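Local coordinates for protein diguanylate cyclase/phosphodiesterase (Caldicellulosiruptor saccharolyticus, PDB 3MTK) that is probably involved in cyclic di-GMP turnover, this chain being the GGDEF (diguanylate cyclase-like) domain of a longer protein that also carries PAS and EAL domains, at residues P16-L21 with F81-D86; I125-I130 with Y159-P164. All blocks are in the same frame, centred on the assembly; numbering follows the deposited sequence.

In the fold
From the N terminus, helix 3-8 leads through a loop to 16-21, where helix 18-30 begins. Contact 1 sets that start against strand 79-84, an outermost strand of the mixed sheet, and so closes a long loop holding the rest of helix 18-30, strand 37-44 and helices 47-54 and 56-74. The chain then turns back along strand 87-93, passes helix 97-108, and enters strand 123-129. Contact 2 pairs this strand with 159-163, closing a shorter loop around helix 137-154. The two loops follow in series, neither nested nor crossed. Both contacts reach the same sheet, with centres about 18 Å apart: contact 1 at its edge, contact 2 past central strand 37-44.

Contact 1. Residues P16-L21 with F81-D86; sequences PNKNSL and FKIGFD
Pro16 O takes the backbone N-H of Lys82 at 2.9 Å, the N-H...O angle being 156° and the donor tilted modestly from the carbonyl plane. Pro16 and Asn17 end the D-x-L-T-G-L-P-N sequence usual in GGDEF domains; across from them, strand 79-84 runs into the hairpin that carries the signature, here degenerate as Gly-Phe-Asp-Arg-Phe. One residue on, Asn17 CA makes a CA-H...O contact of 3.2 Å with Lys82 O. Asn17 is the N-cap residue of helix 18-30, and these backbone contacts lay the helix start against the strand. Phe81 has CG anti to its carbonyl carbon (chi1 -43°), and its ring lies between Pro16 and Leu21. Pro16 CG presses on CD2 of Phe81 at a tight 3.2 Å, while Leu21 CD1 sits over one face, 4.1 Å from the centroid and offset toward the rim. An alanine in place of Phe81 would probably open a gap beneath the helix start, with Pro16 CG and Leu21 CD1 losing their ring contacts. Leu39 and Ile91 of the sheet also touch Leu21. The other methyl of Leu21, CD2, meets Ile83 CG2 at 3.9 Å, and that CG2 also lies 3.5 Å from Lys18 CA.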
ATOM      1  N   PRO A  16      -8.485   6.224   3.754  1.00 40.60           N
ATOM      2  CA  PRO A  16      -8.068   7.617   3.599  1.00 40.94           C
ATOM      3  C   PRO A  16      -7.198   7.683   2.336  1.00 42.27           C
ATOM      4  O   PRO A  16      -6.514   6.709   2.002  1.00 42.26           O
ATOM      5  CB  PRO A  16      -7.302   7.901   4.896  1.00 40.20           C
ATOM      6  CG  PRO A  16      -6.896   6.539   5.401  1.00 39.14           C
ATOM      7  CD  PRO A  16      -8.058   5.663   5.047  1.00 39.16           C
ATOM      8  N   ASN A  17      -7.222   8.811   1.629  1.00 41.55           N
ATOM      9  CA  ASN A  17      -6.459   8.937   0.385  1.00 42.23           C
ATOM     10  C   ASN A  17      -5.048   9.492   0.544  1.00 43.68           C
ATOM     11  O   ASN A  17      -4.479   9.461   1.635  1.00 45.94           O
ATOM     12  CB  ASN A  17      -7.242   9.779  -0.622  1.00 40.22           C
ATOM     13  CG  ASN A  17      -7.450  11.203  -0.157  1.00 37.69           C
ATOM     14  OD1 ASN A  17      -8.179  11.971  -0.783  1.00 39.03           O
ATOM     15  ND2 ASN A  17      -6.811  11.565   0.938  1.00 36.39           N
ATOM     16  N   LYS A  18      -4.479   9.998  -0.546  1.00 43.77           N
ATOM     17  CA  LYS A  18      -3.120  10.519  -0.488  1.00 44.86           C
ATOM     18  C   LYS A  18      -2.982  11.821   0.313  1.00 44.19           C
ATOM     19  O   LYS A  18      -1.924  12.095   0.878  1.00 45.18           O
ATOM     20  CB  LYS A  18      -2.552  10.694  -1.896  1.00 44.81           C
ATOM     21  CG  LYS A  18      -1.086  11.072  -1.889  1.00 47.87           C
ATOM     22  CD  LYS A  18      -0.525  11.301  -3.281  1.00 52.06           C
ATOM     23  CE  LYS A  18      -0.309   9.997  -4.037  1.00 57.55           C
ATOM     24  NZ  LYS A  18       0.584  10.185  -5.233  1.00 59.00           N
ATOM     25  N   ASN A  19      -4.038  12.622   0.374  1.00 43.46           N
ATOM     26  CA  ASN A  19      -3.977  13.861   1.150  1.00 43.13           C
ATOM     27  C   ASN A  19      -3.867  13.513   2.639  1.00 44.02           C
ATOM     28  O   ASN A  19      -3.068  14.103   3.379  1.00 44.31           O
ATOM     29  CB  ASN A  19      -5.226  14.715   0.916  1.00 39.27           C
ATOM     30  CG  ASN A  19      -5.264  15.315  -0.472  1.00 37.50           C
ATOM     31  OD1 ASN A  19      -4.235  15.716  -1.009  1.00 34.30           O
ATOM     32  ND2 ASN A  19      -6.457  15.397  -1.055  1.00 34.67           N
ATOM     33  N   SER A  20      -4.678  12.550   3.066  1.00 44.01           N
ATOM     34  CA  SER A  20      -4.671  12.100   4.444  1.00 44.48           C
ATOM     35  C   SER A  20      -3.319  11.483   4.757  1.00 45.32           C
ATOM     36  O   SER A  20      -2.802  11.649   5.859  1.00 47.04           O
ATOM     37  CB  SER A  20      -5.785  11.086   4.668  1.00 44.57           C
ATOM     38  OG  SER A  20      -7.035  11.644   4.290  1.00 47.82           O
ATOM     39  N   LEU A  21      -2.740  10.781   3.787  1.00 44.93           N
ATOM     40  CA  LEU A  21      -1.426  10.173   3.982  1.00 44.18           C
ATOM     41  C   LEU A  21      -0.414  11.272   4.273  1.00 45.06           C
ATOM     42  O   LEU A  21       0.455  11.119   5.133  1.00 47.04           O
ATOM     43  CB  LEU A  21      -0.971   9.411   2.726  1.00 42.11           C
ATOM     44  CG  LEU A  21       0.500   8.963   2.718  1.00 38.71           C
ATOM     45  CD1 LEU A  21       0.752   8.057   3.913  1.00 36.80           C
ATOM     46  CD2 LEU A  21       0.838   8.230   1.428  1.00 37.16           C
ATOM     47  N   PHE A  81      -3.918   3.367   3.471  1.00 45.32           N
ATOM     48  CA  PHE A  81      -4.481   4.383   2.584  1.00 42.49           C
ATOM     49  C   PHE A  81      -4.586   3.930   1.138  1.00 41.46           C
ATOM     50  O   PHE A  81      -3.855   3.034   0.700  1.00 43.01           O
ATOM     51  CB  PHE A  81      -3.619   5.649   2.612  1.00 41.68           C
ATOM     52  CG  PHE A  81      -3.161   6.041   3.982  1.00 41.34           C
ATOM     53  CD1 PHE A  81      -2.101   5.378   4.596  1.00 40.81           C
ATOM     54  CD2 PHE A  81      -3.800   7.060   4.676  1.00 41.56           C
ATOM     55  CE1 PHE A  81      -1.685   5.724   5.879  1.00 39.09           C
ATOM     56  CE2 PHE A  81      -3.394   7.415   5.965  1.00 41.50           C
ATOM     57  CZ  PHE A  81      -2.335   6.746   6.566  1.00 40.93           C
ATOM     58  N   LYS A  82      -5.495   4.558   0.399  1.00 38.40           N
ATOM     59  CA  LYS A  82      -5.657   4.270  -1.021  1.00 38.82           C
ATOM     60  C   LYS A  82      -5.200   5.549  -1.706  1.00 38.56           C
ATOM     61  O   LYS A  82      -5.910   6.553  -1.686  1.00 37.28           O
ATOM     62  CB  LYS A  82      -7.114   3.983  -1.374  1.00 40.37           C
ATOM     63  CG  LYS A  82      -7.333   3.702  -2.861  1.00 40.54           C
ATOM     64  CD  LYS A  82      -6.749   2.349  -3.279  1.00 42.94           C
ATOM     65  CE  LYS A  82      -6.795   2.136  -4.794  1.00 43.10           C
ATOM     66  NZ  LYS A  82      -8.131   2.381  -5.418  1.00 44.60           N
ATOM     67  N   ILE A  83      -4.017   5.513  -2.313  1.00 37.54           N
ATOM     68  CA  ILE A  83      -3.460   6.698  -2.942  1.00 37.23           C
ATOM     69  C   ILE A  83      -3.415   6.726  -4.462  1.00 37.52           C
ATOM     70  O   ILE A  83      -3.042   7.729  -5.057  1.00 38.00           O
ATOM     71  CB  ILE A  83      -2.040   6.946  -2.413  1.00 37.79           C
ATOM     72  CG1 ILE A  83      -1.158   5.729  -2.701  1.00 35.02           C
ATOM     73  CG2 ILE A  83      -2.088   7.202  -0.909  1.00 34.51           C
ATOM     74  CD1 ILE A  83       0.251   5.879  -2.187  1.00 37.00           C
ATOM     75  N   GLY A  84      -3.792   5.626  -5.092  1.00 39.66           N
ATOM     76  CA  GLY A  84      -3.778   5.577  -6.544  1.00 36.96           C
ATOM     77  C   GLY A  84      -4.763   4.521  -6.986  1.00 36.21           C
ATOM     78  O   GLY A  84      -5.191   3.701  -6.182  1.00 34.41           O
ATOM     79  N   PHE A  85      -5.135   4.554  -8.257  1.00 36.37           N
ATOM     80  CA  PHE A  85      -6.073   3.587  -8.810  1.00 35.68           C
ATOM     81  C   PHE A  85      -5.680   2.161  -8.433  1.00 35.57           C
ATOM     82  O   PHE A  85      -6.530   1.355  -8.049  1.00 35.29           O
ATOM     83  CB  PHE A  85      -6.101   3.729 -10.334  1.00 37.61           C
ATOM     84  CG  PHE A  85      -6.508   2.477 -11.051  1.00 39.23           C
ATOM     85  CD1 PHE A  85      -7.815   2.004 -10.968  1.00 41.08           C
ATOM     86  CD2 PHE A  85      -5.574   1.751 -11.776  1.00 39.09           C
ATOM     87  CE1 PHE A  85      -8.188   0.818 -11.596  1.00 43.04           C
ATOM     88  CE2 PHE A  85      -5.929   0.566 -12.410  1.00 40.18           C
ATOM     89  CZ  PHE A  85      -7.238   0.096 -12.322  1.00 43.82           C
ATOM     90  N   ASP A  86      -4.384   1.866  -8.534  1.00 36.26           N
ATOM     91  CA  ASP A  86      -3.863   0.531  -8.241  1.00 36.18           C
ATOM     92  C   ASP A  86      -2.816   0.509  -7.135  1.00 35.63           C
ATOM     93  O   ASP A  86      -2.024  -0.430  -7.054  1.00 32.64           O
ATOM     94  CB  ASP A  86      -3.231  -0.053  -9.502  1.00 34.75           C
ATOM     95  CG  ASP A  86      -2.025   0.737  -9.961  1.00 37.54           C
ATOM     96  OD1 ASP A  86      -1.722   1.766  -9.319  1.00 36.04           O
ATOM     97  OD2 ASP A  86      -1.373   0.336 -10.959  1.00 38.12           O
TER

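Contact 2. Residues I125-I130 with Y159-P164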
ATOM      1  N   ILE A 125       6.017  -4.266  -3.723  1.00 32.48           N
ATOM      2  CA  ILE A 125       6.061  -3.409  -2.559  1.00 34.05           C
ATOM      3  C   ILE A 125       7.330  -2.589  -2.425  1.00 36.45           C
ATOM      4  O   ILE A 125       8.437  -3.111  -2.550  1.00 37.92           O
ATOM      5  CB  ILE A 125       5.860  -4.249  -1.280  1.00 32.90           C
ATOM      6  CG1 ILE A 125       4.390  -4.655  -1.170  1.00 34.63           C
ATOM      7  CG2 ILE A 125       6.301  -3.478  -0.058  1.00 29.63           C
ATOM      8  CD1 ILE A 125       4.082  -5.563   0.023  1.00 38.05           C
ATOM      9  N   GLY A 126       7.145  -1.297  -2.179  1.00 36.31           N
ATOM     10  CA  GLY A 126       8.262  -0.398  -1.987  1.00 37.79           C
ATOM     11  C   GLY A 126       8.091   0.164  -0.590  1.00 38.98           C
ATOM     12  O   GLY A 126       6.999   0.626  -0.236  1.00 37.88           O
ATOM     13  N   ALA A 127       9.142   0.119   0.220  1.00 38.63           N
ATOM     14  CA  ALA A 127       9.039   0.628   1.589  1.00 40.16           C
ATOM     15  C   ALA A 127      10.185   1.565   1.960  1.00 41.58           C
ATOM     16  O   ALA A 127      11.271   1.495   1.383  1.00 40.12           O
ATOM     17  CB  ALA A 127       8.978  -0.541   2.570  1.00 37.81           C
ATOM     18  N   ALA A 128       9.944   2.442   2.929  1.00 43.15           N
ATOM     19  CA  ALA A 128      10.979   3.379   3.349  1.00 43.48           C
ATOM     20  C   ALA A 128      10.901   3.767   4.831  1.00 46.10           C
ATOM     21  O   ALA A 128       9.827   4.064   5.357  1.00 44.54           O
ATOM     22  CB  ALA A 128      10.923   4.624   2.479  1.00 40.54           C
ATOM     23  N   GLN A 129      12.056   3.746   5.491  1.00 48.91           N
ATOM     24  CA  GLN A 129      12.180   4.109   6.900  1.00 51.21           C
ATOM     25  C   GLN A 129      11.750   5.563   7.082  1.00 53.03           C
ATOM     26  O   GLN A 129      12.384   6.469   6.535  1.00 51.54           O
ATOM     27  CB  GLN A 129      13.642   3.969   7.330  1.00 52.63           C
ATOM     28  CG  GLN A 129      13.926   4.244   8.804  1.00 54.74           C
ATOM     29  CD  GLN A 129      13.953   2.976   9.627  1.00 55.61           C
ATOM     30  OE1 GLN A 129      14.659   2.021   9.292  1.00 55.71           O
ATOM     31  NE2 GLN A 129      13.188   2.956  10.713  1.00 56.37           N
ATOM     32  N   ILE A 130      10.675   5.790   7.832  1.00 56.10           N
ATOM     33  CA  ILE A 130      10.208   7.152   8.077  1.00 60.23           C
ATOM     34  C   ILE A 130      11.255   7.905   8.895  1.00 64.58           C
ATOM     35  O   ILE A 130      11.734   7.411   9.916  1.00 63.73           O
ATOM     36  CB  ILE A 130       8.889   7.178   8.873  1.00 60.32           C
ATOM     37  CG1 ILE A 130       7.721   6.766   7.975  1.00 59.46           C
ATOM     38  CG2 ILE A 130       8.672   8.569   9.463  1.00 59.85           C
ATOM     39  CD1 ILE A 130       6.370   6.838   8.658  1.00 58.17           C
ATOM     40  N   TYR A 159       9.823  -7.061  -3.306  1.00 34.93           N
ATOM     41  CA  TYR A 159       9.759  -5.828  -2.527  1.00 36.49           C
ATOM     42  C   TYR A 159      11.137  -5.262  -2.235  1.00 37.11           C
ATOM     43  O   TYR A 159      12.120  -6.001  -2.174  1.00 36.13           O
ATOM     44  CB  TYR A 159       9.035  -6.069  -1.200  1.00 36.30           C
ATOM     45  CG  TYR A 159       9.780  -6.979  -0.247  1.00 38.36           C
ATOM     46  CD1 TYR A 159       9.578  -8.362  -0.266  1.00 39.78           C
ATOM     47  CD2 TYR A 159      10.668  -6.458   0.690  1.00 37.50           C
ATOM     48  CE1 TYR A 159      10.238  -9.199   0.626  1.00 39.36           C
ATOM     49  CE2 TYR A 159      11.331  -7.282   1.592  1.00 40.03           C
ATOM     50  CZ  TYR A 159      11.113  -8.655   1.557  1.00 40.74           C
ATOM     51  OH  TYR A 159      11.759  -9.475   2.462  1.00 42.71           O
ATOM     52  N   VAL A 160      11.196  -3.948  -2.050  1.00 37.69           N
ATOM     53  CA  VAL A 160      12.445  -3.260  -1.740  1.00 42.99           C
ATOM     54  C   VAL A 160      12.241  -2.256  -0.595  1.00 43.95           C
ATOM     55  O   VAL A 160      11.261  -1.504  -0.582  1.00 42.98           O
ATOM     56  CB  VAL A 160      12.992  -2.497  -2.976  1.00 44.60           C
ATOM     57  CG1 VAL A 160      14.300  -1.808  -2.619  1.00 45.60           C
ATOM     58  CG2 VAL A 160      13.204  -3.459  -4.139  1.00 46.14           C
ATOM     59  N   ILE A 161      13.174  -2.245   0.355  1.00 45.78           N
ATOM     60  CA  ILE A 161      13.096  -1.338   1.503  1.00 47.28           C
ATOM     61  C   ILE A 161      14.285  -0.391   1.536  1.00 48.88           C
ATOM     62  O   ILE A 161      15.424  -0.840   1.608  1.00 49.15           O
ATOM     63  CB  ILE A 161      13.074  -2.118   2.827  1.00 47.19           C
ATOM     64  CG1 ILE A 161      11.948  -3.157   2.801  1.00 46.86           C
ATOM     65  CG2 ILE A 161      12.870  -1.155   3.993  1.00 47.56           C
ATOM     66  CD1 ILE A 161      11.903  -4.034   4.031  1.00 49.63           C
ATOM     67  N   PHE A 162      14.020   0.915   1.482  1.00 50.51           N
ATOM     68  CA  PHE A 162      15.087   1.917   1.511  1.00 54.36           C
ATOM     69  C   PHE A 162      15.380   2.467   2.911  1.00 57.74           C
ATOM     70  O   PHE A 162      14.483   2.931   3.615  1.00 57.05           O
ATOM     71  CB  PHE A 162      14.758   3.092   0.584  1.00 53.49           C
ATOM     72  CG  PHE A 162      15.005   2.817  -0.878  1.00 52.27           C
ATOM     73  CD1 PHE A 162      15.877   1.807  -1.282  1.00 50.89           C
ATOM     74  CD2 PHE A 162      14.394   3.605  -1.857  1.00 53.54           C
ATOM     75  CE1 PHE A 162      16.138   1.588  -2.638  1.00 50.49           C
ATOM     76  CE2 PHE A 162      14.652   3.395  -3.222  1.00 51.85           C
ATOM     77  CZ  PHE A 162      15.524   2.384  -3.608  1.00 49.05           C
ATOM     78  N   LYS A 163      16.651   2.411   3.299  1.00 61.75           N
ATOM     79  CA  LYS A 163      17.102   2.904   4.599  1.00 64.67           C
ATOM     80  C   LYS A 163      18.177   3.967   4.399  1.00 65.56           C
ATOM     81  O   LYS A 163      18.977   3.876   3.471  1.00 66.31           O
ATOM     82  CB  LYS A 163      17.677   1.756   5.430  1.00 66.99           C
ATOM     83  CG  LYS A 163      16.630   0.852   6.054  1.00 71.18           C
ATOM     84  CD  LYS A 163      17.265  -0.333   6.762  1.00 73.78           C
ATOM     85  CE  LYS A 163      16.263  -1.024   7.672  1.00 75.75           C
ATOM     86  NZ  LYS A 163      15.005  -1.358   6.954  1.00 77.16           N
ATOM     87  N   PRO A 164      18.209   4.993   5.267  1.00 67.00           N
ATOM     88  CA  PRO A 164      19.199   6.072   5.171  1.00 66.98           C
ATOM     89  C   PRO A 164      20.645   5.582   5.112  1.00 66.90           C
ATOM     90  O   PRO A 164      20.957   4.477   5.554  1.00 67.55           O
ATOM     91  CB  PRO A 164      18.914   6.899   6.416  1.00 66.69           C
ATOM     92  CG  PRO A 164      17.429   6.772   6.544  1.00 66.71           C
ATOM     93  CD  PRO A 164      17.230   5.287   6.330  1.00 67.15           C
TER
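In the parallel strand pair 123-129 and 159-163, Ala127 is bonded through both of its backbone polar atoms: its N gives a hydrogen bond to Val160 O at 2.8 Å, and its O receives Phe162 N at the same 2.8 Å. The two bonds straddle Ile161, the regular pattern of parallel strands. The ladder continues one step each way, with Val160 N on Ile125 O at 2.9 Å and Gln129 N on Phe162 O at a longer but straight 3.2 Å (N-H...O 170°). The strand directions differ by 16°. Helix 137-154 joins the strands as a beta-alpha-beta crossover, and it packs on the face bearing Ala128, Val160 and Phe162, where Phe162 meets Leu146 and Arg143. On the other face, beneath helix 97-108, Ile125 CB touches Tyr159 CB at 3.7 Å, and Ala127 CB meets Ile161 CG1 at 4.0 Å. Beyond CB the Tyr159 side chain leads away from strand 123-129, and its OH is hydrogen-bonded to Glu102. At the C-terminal ends, Gln129 extends from the backbone and then bends at chi2. Its NE2 is hydrogen-bonded to Asp36, whereas OE1 approaches the aliphatic part of Lys163, 3.8 Å from CE, and Gln129 CB rests 4.0 Å from Pro164 CD.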